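Long-range contacts in nidogen-1 (Mus musculus, PDB 1GL4), which is a sulfated basement-membrane glycoprotein that associates tightly with laminin and also binds collagen IV and, through the G2 domain described here, perlecan: residues R136-F142 and Y225-I231; Q249-S255 and L271-P277; F123-I129 and L245-Q249; G99-L103 and V258-K262. One frame throughout, in Å; residues are numbered along the deposited sequence.

Overall arrangement
All four contacts lie in the G2 beta-barrel, the GFP-like domain of nidogen-1, and three of them meet on strand 248-261. Interaction 2 pairs that strand with 266-276 as a hairpin; interaction 3 packs its start against the turn into helix 126-130, and interaction 4 its far end against the loop before helix 107-115. Interactions 2 and 3 share Q249 and touch through F123 and P277, their centres about 12 Å apart, whereas the centres of interactions 3 and 4 are about 31 Å apart on opposite sides of the chain's centre. Interaction 1 pairs two other barrel strands, its centre about 18 to 20 Å from the other three. Interaction 4 is nearest the perlecan site: the side chains of L259 and R268 are about 4 Å apart.

Interaction 1 of 4, residues R136-F142 and Y225-I231; sequences RQAEVTF and YQWRQTI
V140 packs over the face of W227: its CB is 3.7 Å from the centroid of the six-membered ring and 4° off the normal, a CH-pi contact on the inner face of the G2 beta-barrel. Chi1 p for V140 and m for W227 bring the valine over the indole. V140 CG2 also reaches Y225 CD1 (3.9 Å), and F142 CE2 touches Y225 CD1 at 3.6 Å. The two strands run antiparallel, axes 4.7 Å apart at 167°, R136 opposite I231. Q137-T230, E139-R228 and T141-Q226 are the hydrogen-bonded pairs, for instance T230 N to Q137 O 2.8 Å and T141 N to Q226 O 3.1 Å. On the face of V140, the extended R136 donates from NE (3.0 Å) and NH2 (3.1 Å) to Q229 OE1; R136 NH1 also bonds P107 O of helix 107-115, and Q229 NE2 in turn bonds S201 OG. The other face is polar. There R228 folds over (chi3 -66°, chi4 -77°) so that NH2 forms a salt bridge with E139 OE2 (3.0 Å), which K148 shares, while NH1 and NH2 each donate to T141 OG1 at 3.0 Å. One water bridges Q137 NE2 (2.8 Å) and T230 O (2.9 Å).

Interaction 2 of 4, residues Q249-S255 and L271-P277; sequences QQLSVDS and LSNSIGP
Residues 249-255 and 271-276 are strands, extended except at S255, running antiparallel with axes 4.8 Å apart at 160°, the two arms of the last beta hairpin of the G2 barrel. L251 stands opposite I275 and V253 opposite N273 as non-hydrogen-bonded pairs (CA-CA 4.7 and 4.9 Å). Q250-G276, S252-S274 and D254-S272 are hydrogen-bonded pairs, each doubly bonded: Q250 N to G276 O 2.8 Å and G276 N to Q250 O 3.0 Å; S252 N to S274 O 2.9 Å and S274 N to S252 O 3.1 Å; D254 N to S272 O 3.1 Å and S272 N to D254 O 3.0 Å. S255, with positive phi (54/45), interrupts the regular pairing locally, and past G276 the second segment leaves the strand at P277. Across the face of L251 and V253, L251 CD1 meets I275 CD1 at 3.9 Å, and V253 CG1 touches L271 CD1 at 3.9 Å. N273 OD1 lies 3.6 Å from V253 CG2. The opposite face carries Q250, S252, D254, S272 and S274 beside G276; S255 OG donates to D254 OD2 (2.7 Å), and R86 of the next strand bonds both S272 OG and S255 O. Strand 182-195 pairs with the other edge of 249-255. The chemistry is thus two-sided, mostly apolar residues on one face, polar residues, mostly serines, on the other, with six backbone bonds giving the cohesion.

Interaction 3 of 4, residues F123-I129 and L245-Q249; sequences FKNGFSI and LPSTQ
Q249, L245 and F123, with about 64, 64 and 63 Å² covered, carry this contact between the turn leading into helix 126-130 and the loop entering strand 248-261. Q249 is stretched out (chi1 m, chi2 t, chi3 -174°) so that its amide reaches across: NE2 donates to K124 O at 3.1 Å with an angle of 154°, the one direct hydrogen bond between the segments. OE1 lies 4.3 Å from I129 CD1. The F123 ring (chi1 m, chi2 74°) turns its edge to the stem of Q249, CD2 to CG 3.8 Å, while F123 CE2 approaches P246 CG at 4.1 Å; P277 packs on the same ring. L245 (m, t) points into the other end of the contact, where its CD1 meets I129 CG2 at 3.9 Å and its CD2 meets K124 CD at 4.0 Å. The first segment is extended at F123 and K124, then enters the helix at G126. The turn is fixed by N125 at the N-cap: its OD1 (chi1 p) accepts from S128 N at 3.0 Å, and E119 bonds both N125 N and S128 OG. The first helical turn presents I129 toward the loop. CA atoms stay well apart, 7.4 Å for F123 and Q249, so side chains bridge the gap. The arrangement combines a classic Asn N-cap with packing of a helix start against a strand entrance at one end of the G2 beta-barrel.

Interaction 4 of 4, residues G99-L103 and V258-K262; sequences GYSLL and VLYNK
Y260 drives the edge of its ring against the face of Y100, an edge-to-face pair with centroids 5.0 Å apart, planes at 77° and Y100 CZ to Y260 CD2 at 3.7 Å. The face of Y260 (chi1 t, chi2 68°) is taken by G99, whose CA sits 3.6 Å from the ring centroid and 7° off its normal, a CH-pi contact; a CB at G99 would clash, 2.5 Å from Y260 CZ. Y100-L103 have helical phi/psi without the regular bonds, L103 N to Y100 O being 3.2 Å, and lie against the extended V258-N261, CA atoms 6.1 Å apart for both G99-Y260 and L103-V258. L103 (m, t) fills the other end: CD2 reaches Y260 CB at 3.9 Å and V258 CG2 at 4.1 Å. Y100 OH meets K262 CB at 3.6 Å. Y260 OH bonds I94 O. L259 points away from the turn; it packs on an aromatic side chain of the perlecan chain, and its side chain is about 4 Å from that of R268, a residue involved in perlecan binding. The turn links helix 96-99 to helix 107-115 and packs beside strands 49-62, 182-195 and 266-276 of the barrel.

Interaction 1 of 4, residues R136-F142 and Y225-I231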
# COMPACT_ATOMS: atom_id res chain seq x y z
N ARG A 136 -7.95 -3.76 -11.91
CA ARG A 136 -8.23 -2.38 -11.52
C ARG A 136 -8.00 -1.45 -12.70
O ARG A 136 -6.89 -1.38 -13.22
CB ARG A 136 -7.31 -1.95 -10.36
CG ARG A 136 -7.54 -0.51 -9.88
CD ARG A 136 -6.28 0.11 -9.26
NE ARG A 136 -6.57 1.34 -8.51
CZ ARG A 136 -5.65 2.11 -7.95
NH1 ARG A 136 -4.36 1.81 -8.06
NH2 ARG A 136 -6.01 3.18 -7.24
N GLN A 137 -9.05 -0.76 -13.12
CA GLN A 137 -8.94 0.21 -14.21
C GLN A 137 -9.12 1.57 -13.54
O GLN A 137 -10.16 1.81 -12.93
CB GLN A 137 -10.07 0.04 -15.24
CG GLN A 137 -10.15 -1.32 -15.92
CD GLN A 137 -11.39 -1.42 -16.81
OE1 GLN A 137 -11.48 -0.77 -17.85
NE2 GLN A 137 -12.36 -2.24 -16.39
N ALA A 138 -8.13 2.45 -13.64
CA ALA A 138 -8.24 3.76 -13.02
C ALA A 138 -7.83 4.91 -13.94
O ALA A 138 -7.03 4.73 -14.87
CB ALA A 138 -7.41 3.81 -11.74
N GLU A 139 -8.40 6.08 -13.69
CA GLU A 139 -8.09 7.27 -14.47
C GLU A 139 -7.99 8.45 -13.51
O GLU A 139 -8.71 8.51 -12.51
CB GLU A 139 -9.18 7.57 -15.50
CG GLU A 139 -9.28 6.57 -16.63
CD GLU A 139 -10.27 7.03 -17.69
OE1 GLU A 139 -10.49 6.27 -18.66
OE2 GLU A 139 -10.82 8.14 -17.56
N VAL A 140 -7.09 9.38 -13.81
CA VAL A 140 -6.94 10.57 -12.98
C VAL A 140 -6.85 11.81 -13.86
O VAL A 140 -6.07 11.87 -14.81
CB VAL A 140 -5.70 10.48 -12.06
CG1 VAL A 140 -4.43 10.36 -12.89
CG2 VAL A 140 -5.63 11.70 -11.16
N THR A 141 -7.69 12.80 -13.56
CA THR A 141 -7.70 14.05 -14.29
C THR A 141 -7.20 15.13 -13.34
O THR A 141 -7.68 15.23 -12.21
CB THR A 141 -9.13 14.45 -14.74
OG1 THR A 141 -9.67 13.44 -15.60
CG2 THR A 141 -9.09 15.77 -15.50
N PHE A 142 -6.21 15.91 -13.78
CA PHE A 142 -5.68 17.00 -12.96
C PHE A 142 -6.43 18.24 -13.46
O PHE A 142 -6.23 18.68 -14.60
CB PHE A 142 -4.17 17.17 -13.18
CG PHE A 142 -3.35 16.00 -12.70
CD1 PHE A 142 -3.33 14.81 -13.42
CD2 PHE A 142 -2.59 16.09 -11.54
CE1 PHE A 142 -2.56 13.72 -12.99
CE2 PHE A 142 -1.82 15.01 -11.10
CZ PHE A 142 -1.80 13.82 -11.83
N TYR A 225 -7.19 17.09 -8.14
CA TYR A 225 -7.34 16.04 -9.14
C TYR A 225 -8.48 15.11 -8.79
O TYR A 225 -8.89 15.02 -7.63
CB TYR A 225 -6.03 15.25 -9.39
CG TYR A 225 -5.29 14.61 -8.21
CD1 TYR A 225 -4.06 13.99 -8.42
CD2 TYR A 225 -5.80 14.64 -6.91
CE1 TYR A 225 -3.35 13.42 -7.38
CE2 TYR A 225 -5.08 14.06 -5.85
CZ TYR A 225 -3.85 13.45 -6.10
OH TYR A 225 -3.11 12.89 -5.08
N GLN A 226 -9.04 14.46 -9.80
CA GLN A 226 -10.15 13.54 -9.60
C GLN A 226 -9.76 12.12 -9.95
O GLN A 226 -9.31 11.85 -11.07
CB GLN A 226 -11.35 13.95 -10.47
CG GLN A 226 -12.58 13.07 -10.25
CD GLN A 226 -13.71 13.36 -11.22
OE1 GLN A 226 -13.60 13.08 -12.42
NE2 GLN A 226 -14.80 13.93 -10.71
N TRP A 227 -9.95 11.22 -8.99
CA TRP A 227 -9.65 9.81 -9.19
C TRP A 227 -10.93 9.02 -9.49
O TRP A 227 -11.93 9.18 -8.80
CB TRP A 227 -8.96 9.22 -7.96
CG TRP A 227 -7.52 9.59 -7.89
CD1 TRP A 227 -6.98 10.72 -7.34
CD2 TRP A 227 -6.44 8.88 -8.49
NE1 TRP A 227 -5.63 10.76 -7.57
CE2 TRP A 227 -5.27 9.64 -8.28
CE3 TRP A 227 -6.34 7.67 -9.20
CZ2 TRP A 227 -4.01 9.23 -8.75
CZ3 TRP A 227 -5.09 7.27 -9.67
CH2 TRP A 227 -3.95 8.05 -9.44
N ARG A 228 -10.88 8.19 -10.52
CA ARG A 228 -12.02 7.37 -10.92
C ARG A 228 -11.52 5.94 -11.13
O ARG A 228 -10.55 5.73 -11.84
CB ARG A 228 -12.61 7.91 -12.23
CG ARG A 228 -13.01 9.39 -12.19
CD ARG A 228 -13.62 9.86 -13.53
NE ARG A 228 -12.65 9.84 -14.62
CZ ARG A 228 -11.70 10.76 -14.81
NH1 ARG A 228 -11.57 11.78 -13.97
NH2 ARG A 228 -10.86 10.65 -15.83
N GLN A 229 -12.17 4.96 -10.51
CA GLN A 229 -11.71 3.58 -10.68
C GLN A 229 -12.79 2.50 -10.68
O GLN A 229 -13.85 2.63 -10.06
CB GLN A 229 -10.64 3.26 -9.61
CG GLN A 229 -11.15 3.25 -8.17
CD GLN A 229 -10.02 3.30 -7.14
OE1 GLN A 229 -9.01 2.60 -7.25
NE2 GLN A 229 -10.19 4.14 -6.11
N THR A 230 -12.51 1.42 -11.41
CA THR A 230 -13.42 0.29 -11.52
C THR A 230 -12.63 -0.97 -11.20
O THR A 230 -11.63 -1.27 -11.84
CB THR A 230 -14.02 0.20 -12.93
OG1 THR A 230 -14.82 1.37 -13.17
CG2 THR A 230 -14.89 -1.05 -13.07
N ILE A 231 -13.10 -1.69 -10.19
CA ILE A 231 -12.45 -2.91 -9.73
C ILE A 231 -13.34 -4.13 -10.03
O ILE A 231 -14.45 -4.23 -9.53
CB ILE A 231 -12.19 -2.79 -8.20
CG1 ILE A 231 -11.19 -1.64 -7.97
CG2 ILE A 231 -11.66 -4.11 -7.63
CD1 ILE A 231 -11.01 -1.24 -6.52
O HOH W 1 -11.72 -3.35 -13.87

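Interaction 2 of 4, residues Q249-S255 and L271-P277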
# COMPACT_ATOMS: atom_id res chain seq x y z
N GLN A 249 -19.17 0.93 1.18
CA GLN A 249 -18.24 0.85 2.30
C GLN A 249 -17.34 2.08 2.27
O GLN A 249 -17.03 2.61 1.20
CB GLN A 249 -17.39 -0.43 2.20
CG GLN A 249 -18.20 -1.73 2.26
CD GLN A 249 -17.34 -2.98 2.22
OE1 GLN A 249 -17.86 -4.10 2.15
NE2 GLN A 249 -16.03 -2.80 2.26
N GLN A 250 -16.92 2.55 3.44
CA GLN A 250 -16.08 3.74 3.50
C GLN A 250 -14.64 3.45 3.89
O GLN A 250 -14.38 2.81 4.91
CB GLN A 250 -16.68 4.76 4.47
CG GLN A 250 -15.80 5.98 4.72
CD GLN A 250 -16.43 6.95 5.71
OE1 GLN A 250 -15.75 7.47 6.59
NE2 GLN A 250 -17.72 7.20 5.56
N LEU A 251 -13.71 3.92 3.07
CA LEU A 251 -12.29 3.74 3.35
C LEU A 251 -11.76 5.04 3.96
O LEU A 251 -11.89 6.11 3.37
CB LEU A 251 -11.51 3.44 2.06
CG LEU A 251 -10.01 3.12 2.23
CD1 LEU A 251 -9.86 1.69 2.75
CD2 LEU A 251 -9.28 3.25 0.89
N SER A 252 -11.19 4.94 5.16
CA SER A 252 -10.63 6.10 5.85
C SER A 252 -9.10 6.02 5.72
O SER A 252 -8.49 5.02 6.13
CB SER A 252 -11.05 6.09 7.32
OG SER A 252 -12.47 6.22 7.43
N VAL A 253 -8.51 7.06 5.15
CA VAL A 253 -7.07 7.10 4.92
C VAL A 253 -6.37 8.23 5.67
O VAL A 253 -6.88 9.34 5.75
CB VAL A 253 -6.77 7.30 3.41
CG1 VAL A 253 -5.27 7.25 3.16
CG2 VAL A 253 -7.49 6.23 2.60
N ASP A 254 -5.19 7.93 6.22
CA ASP A 254 -4.42 8.93 6.96
C ASP A 254 -2.93 8.59 6.98
O ASP A 254 -2.51 7.55 6.48
CB ASP A 254 -4.94 9.06 8.39
CG ASP A 254 -4.37 8.01 9.32
OD1 ASP A 254 -4.59 6.80 9.09
OD2 ASP A 254 -3.69 8.40 10.29
N SER A 255 -2.14 9.49 7.56
CA SER A 255 -0.69 9.31 7.67
C SER A 255 -0.05 9.03 6.32
O SER A 255 0.78 8.12 6.18
CB SER A 255 -0.38 8.16 8.64
OG SER A 255 -1.06 8.35 9.88
N LEU A 271 0.80 4.72 3.45
CA LEU A 271 -0.47 5.18 4.00
C LEU A 271 -1.18 4.18 4.92
O LEU A 271 -0.97 2.96 4.83
CB LEU A 271 -1.43 5.62 2.87
CG LEU A 271 -1.56 4.93 1.51
CD1 LEU A 271 -2.66 5.64 0.71
CD2 LEU A 271 -0.26 5.00 0.74
N SER A 272 -2.00 4.71 5.82
CA SER A 272 -2.75 3.91 6.78
C SER A 272 -4.22 3.82 6.37
O SER A 272 -4.81 4.83 5.97
CB SER A 272 -2.59 4.51 8.17
OG SER A 272 -1.23 4.44 8.58
N ASN A 273 -4.81 2.64 6.51
CA ASN A 273 -6.18 2.41 6.07
C ASN A 273 -7.10 1.62 7.02
O ASN A 273 -6.67 0.66 7.65
CB ASN A 273 -6.15 1.65 4.74
CG ASN A 273 -5.30 2.34 3.70
OD1 ASN A 273 -5.81 3.01 2.81
ND2 ASN A 273 -3.98 2.18 3.82
N SER A 274 -8.36 2.04 7.06
CA SER A 274 -9.42 1.39 7.85
C SER A 274 -10.66 1.31 6.95
O SER A 274 -10.95 2.26 6.23
CB SER A 274 -9.77 2.19 9.10
OG SER A 274 -8.80 2.00 10.12
N ILE A 275 -11.37 0.20 6.99
CA ILE A 275 -12.57 0.05 6.17
C ILE A 275 -13.79 -0.23 7.06
O ILE A 275 -13.74 -1.07 7.96
CB ILE A 275 -12.40 -1.10 5.12
CG1 ILE A 275 -13.54 -1.07 4.10
CG2 ILE A 275 -12.37 -2.46 5.81
CD1 ILE A 275 -13.43 0.05 3.10
N GLY A 276 -14.88 0.50 6.83
CA GLY A 276 -16.07 0.33 7.63
C GLY A 276 -17.30 1.03 7.09
O GLY A 276 -17.36 1.38 5.91
N PRO A 277 -18.32 1.27 7.95
CA PRO A 277 -19.56 1.93 7.55
C PRO A 277 -19.41 3.42 7.21
O PRO A 277 -18.48 4.08 7.66
CB PRO A 277 -20.47 1.70 8.75
CG PRO A 277 -19.50 1.77 9.89
CD PRO A 277 -18.34 0.93 9.38

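Interaction 3 of 4, residues F123-I129 and L245-Q249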
# COMPACT_ATOMS: atom_id res chain seq x y z
N PHE A 123 -17.47 -5.33 8.13
CA PHE A 123 -16.98 -4.91 6.81
C PHE A 123 -15.70 -5.63 6.42
O PHE A 123 -14.85 -5.91 7.26
CB PHE A 123 -16.78 -3.39 6.80
CG PHE A 123 -18.05 -2.62 7.03
CD1 PHE A 123 -18.62 -2.57 8.30
CD2 PHE A 123 -18.73 -2.04 5.97
CE1 PHE A 123 -19.85 -1.95 8.51
CE2 PHE A 123 -19.97 -1.42 6.16
CZ PHE A 123 -20.53 -1.37 7.44
N LYS A 124 -15.56 -5.92 5.12
CA LYS A 124 -14.39 -6.64 4.61
C LYS A 124 -13.46 -5.77 3.77
O LYS A 124 -13.93 -4.89 3.04
CB LYS A 124 -14.87 -7.82 3.75
CG LYS A 124 -15.85 -8.74 4.45
CD LYS A 124 -16.16 -9.96 3.61
CE LYS A 124 -16.86 -11.03 4.44
NZ LYS A 124 -16.93 -12.31 3.71
N ASN A 125 -12.15 -6.01 3.87
CA ASN A 125 -11.19 -5.24 3.07
C ASN A 125 -11.07 -5.88 1.69
O ASN A 125 -11.71 -6.90 1.42
CB ASN A 125 -9.81 -5.17 3.74
CG ASN A 125 -9.21 -6.54 4.04
OD1 ASN A 125 -9.47 -7.51 3.34
ND2 ASN A 125 -8.37 -6.60 5.08
N GLY A 126 -10.26 -5.28 0.82
CA GLY A 126 -10.11 -5.79 -0.53
C GLY A 126 -9.69 -7.24 -0.69
O GLY A 126 -10.18 -7.94 -1.59
N PHE A 127 -8.79 -7.71 0.17
CA PHE A 127 -8.33 -9.09 0.08
C PHE A 127 -9.42 -10.08 0.47
O PHE A 127 -9.57 -11.12 -0.17
CB PHE A 127 -7.10 -9.33 0.96
CG PHE A 127 -6.44 -10.65 0.69
CD1 PHE A 127 -5.74 -10.85 -0.50
CD2 PHE A 127 -6.58 -11.71 1.58
CE1 PHE A 127 -5.18 -12.09 -0.80
CE2 PHE A 127 -6.03 -12.96 1.29
CZ PHE A 127 -5.33 -13.15 0.10
N SER A 128 -10.19 -9.76 1.51
CA SER A 128 -11.27 -10.64 1.93
C SER A 128 -12.28 -10.81 0.80
O SER A 128 -12.79 -11.91 0.57
CB SER A 128 -11.96 -10.09 3.18
OG SER A 128 -11.13 -10.25 4.34
N ILE A 129 -12.57 -9.72 0.09
CA ILE A 129 -13.53 -9.77 -1.02
C ILE A 129 -13.03 -10.43 -2.31
O ILE A 129 -13.75 -11.23 -2.91
CB ILE A 129 -14.01 -8.34 -1.38
CG1 ILE A 129 -14.77 -7.73 -0.19
CG2 ILE A 129 -14.91 -8.38 -2.63
CD1 ILE A 129 -15.02 -6.24 -0.34
N LEU A 245 -22.76 -8.57 0.25
CA LEU A 245 -21.80 -7.55 0.69
C LEU A 245 -22.51 -6.20 0.77
O LEU A 245 -23.50 -5.97 0.08
CB LEU A 245 -20.64 -7.45 -0.30
CG LEU A 245 -19.60 -8.58 -0.26
CD1 LEU A 245 -18.63 -8.42 -1.42
CD2 LEU A 245 -18.86 -8.54 1.07
N PRO A 246 -22.00 -5.29 1.62
CA PRO A 246 -22.63 -3.97 1.75
C PRO A 246 -22.60 -3.26 0.40
O PRO A 246 -21.65 -3.41 -0.37
CB PRO A 246 -21.75 -3.27 2.78
CG PRO A 246 -21.24 -4.41 3.62
CD PRO A 246 -20.89 -5.43 2.57
N SER A 247 -23.65 -2.49 0.10
CA SER A 247 -23.71 -1.77 -1.16
C SER A 247 -22.70 -0.62 -1.19
O SER A 247 -22.26 -0.20 -2.26
CB SER A 247 -25.13 -1.25 -1.41
OG SER A 247 -25.66 -0.61 -0.26
N THR A 248 -22.33 -0.13 -0.01
CA THR A 248 -21.36 0.96 0.09
C THR A 248 -20.49 0.80 1.34
O THR A 248 -21.00 0.55 2.43
CB THR A 248 -22.06 2.33 0.18
OG1 THR A 248 -22.92 2.51 -0.94
CG2 THR A 248 -21.02 3.46 0.19
N GLN A 249 -19.17 0.93 1.18
CA GLN A 249 -18.24 0.85 2.30
C GLN A 249 -17.34 2.08 2.27
O GLN A 249 -17.03 2.61 1.20
CB GLN A 249 -17.39 -0.43 2.20
CG GLN A 249 -18.20 -1.73 2.26
CD GLN A 249 -17.34 -2.98 2.22
OE1 GLN A 249 -17.86 -4.10 2.15
NE2 GLN A 249 -16.03 -2.80 2.26

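Interaction 4 of 4, residues G99-L103 and V258-K262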
# COMPACT_ATOMS: atom_id res chain seq x y z
N GLY A 99 10.11 11.09 -11.89
CA GLY A 99 10.00 10.84 -10.46
C GLY A 99 9.27 11.86 -9.62
O GLY A 99 8.38 11.51 -8.84
N TYR A 100 9.63 13.13 -9.75
CA TYR A 100 8.97 14.16 -8.97
C TYR A 100 7.52 14.39 -9.41
O TYR A 100 6.65 14.65 -8.58
CB TYR A 100 9.76 15.47 -9.02
CG TYR A 100 11.17 15.34 -8.48
CD1 TYR A 100 12.25 15.10 -9.33
CD2 TYR A 100 11.42 15.43 -7.11
CE1 TYR A 100 13.54 14.95 -8.83
CE2 TYR A 100 12.70 15.28 -6.60
CZ TYR A 100 13.76 15.05 -7.46
OH TYR A 100 15.03 14.92 -6.97
N SER A 101 7.26 14.28 -10.71
CA SER A 101 5.90 14.49 -11.21
C SER A 101 4.91 13.38 -10.86
O SER A 101 3.71 13.55 -11.04
CB SER A 101 5.92 14.72 -12.72
OG SER A 101 6.55 15.96 -13.02
N LEU A 102 5.40 12.24 -10.39
CA LEU A 102 4.53 11.13 -10.01
C LEU A 102 4.21 11.16 -8.50
O LEU A 102 3.40 10.38 -8.01
CB LEU A 102 5.18 9.79 -10.35
CG LEU A 102 5.50 9.50 -11.82
CD1 LEU A 102 6.24 8.18 -11.93
CD2 LEU A 102 4.21 9.46 -12.63
N LEU A 103 4.85 12.08 -7.79
CA LEU A 103 4.65 12.20 -6.34
C LEU A 103 3.21 12.28 -5.84
O LEU A 103 2.88 11.71 -4.81
CB LEU A 103 5.45 13.39 -5.78
CG LEU A 103 6.96 13.15 -5.61
CD1 LEU A 103 7.65 14.43 -5.19
CD2 LEU A 103 7.18 12.05 -4.57
N VAL A 258 4.72 10.60 0.77
CA VAL A 258 5.19 10.30 -0.58
C VAL A 258 6.61 10.86 -0.69
O VAL A 258 6.91 11.91 -0.12
CB VAL A 258 4.27 10.93 -1.68
CG1 VAL A 258 2.85 10.43 -1.51
CG2 VAL A 258 4.32 12.45 -1.61
N LEU A 259 7.48 10.16 -1.41
CA LEU A 259 8.86 10.61 -1.53
C LEU A 259 9.58 10.06 -2.75
O LEU A 259 9.37 8.91 -3.12
CB LEU A 259 9.64 10.21 -0.27
CG LEU A 259 11.16 10.36 -0.18
CD1 LEU A 259 11.59 10.25 1.27
CD2 LEU A 259 11.86 9.29 -1.01
N TYR A 260 10.42 10.87 -3.38
CA TYR A 260 11.20 10.41 -4.51
C TYR A 260 12.66 10.74 -4.23
O TYR A 260 13.00 11.90 -3.97
CB TYR A 260 10.79 11.07 -5.83
CG TYR A 260 11.69 10.65 -6.98
CD1 TYR A 260 11.69 9.34 -7.46
CD2 TYR A 260 12.62 11.55 -7.52
CE1 TYR A 260 12.59 8.92 -8.44
CE2 TYR A 260 13.53 11.14 -8.50
CZ TYR A 260 13.51 9.83 -8.95
OH TYR A 260 14.41 9.43 -9.92
N ASN A 261 13.52 9.73 -4.28
CA ASN A 261 14.94 9.93 -4.04
C ASN A 261 15.71 9.76 -5.35
O ASN A 261 15.72 8.69 -5.96
CB ASN A 261 15.46 8.95 -2.99
CG ASN A 261 16.94 9.13 -2.71
OD1 ASN A 261 17.79 8.63 -3.45
ND2 ASN A 261 17.25 9.88 -1.67
N LYS A 262 16.33 10.86 -5.77
CA LYS A 262 17.11 10.90 -7.00
C LYS A 262 18.33 9.98 -6.97
O LYS A 262 18.66 9.35 -7.97
CB LYS A 262 17.55 12.35 -7.25
CG LYS A 262 18.32 12.56 -8.54
CD LYS A 262 18.75 14.01 -8.67
CE LYS A 262 19.43 14.27 -10.00
NZ LYS A 262 20.65 13.44 -10.19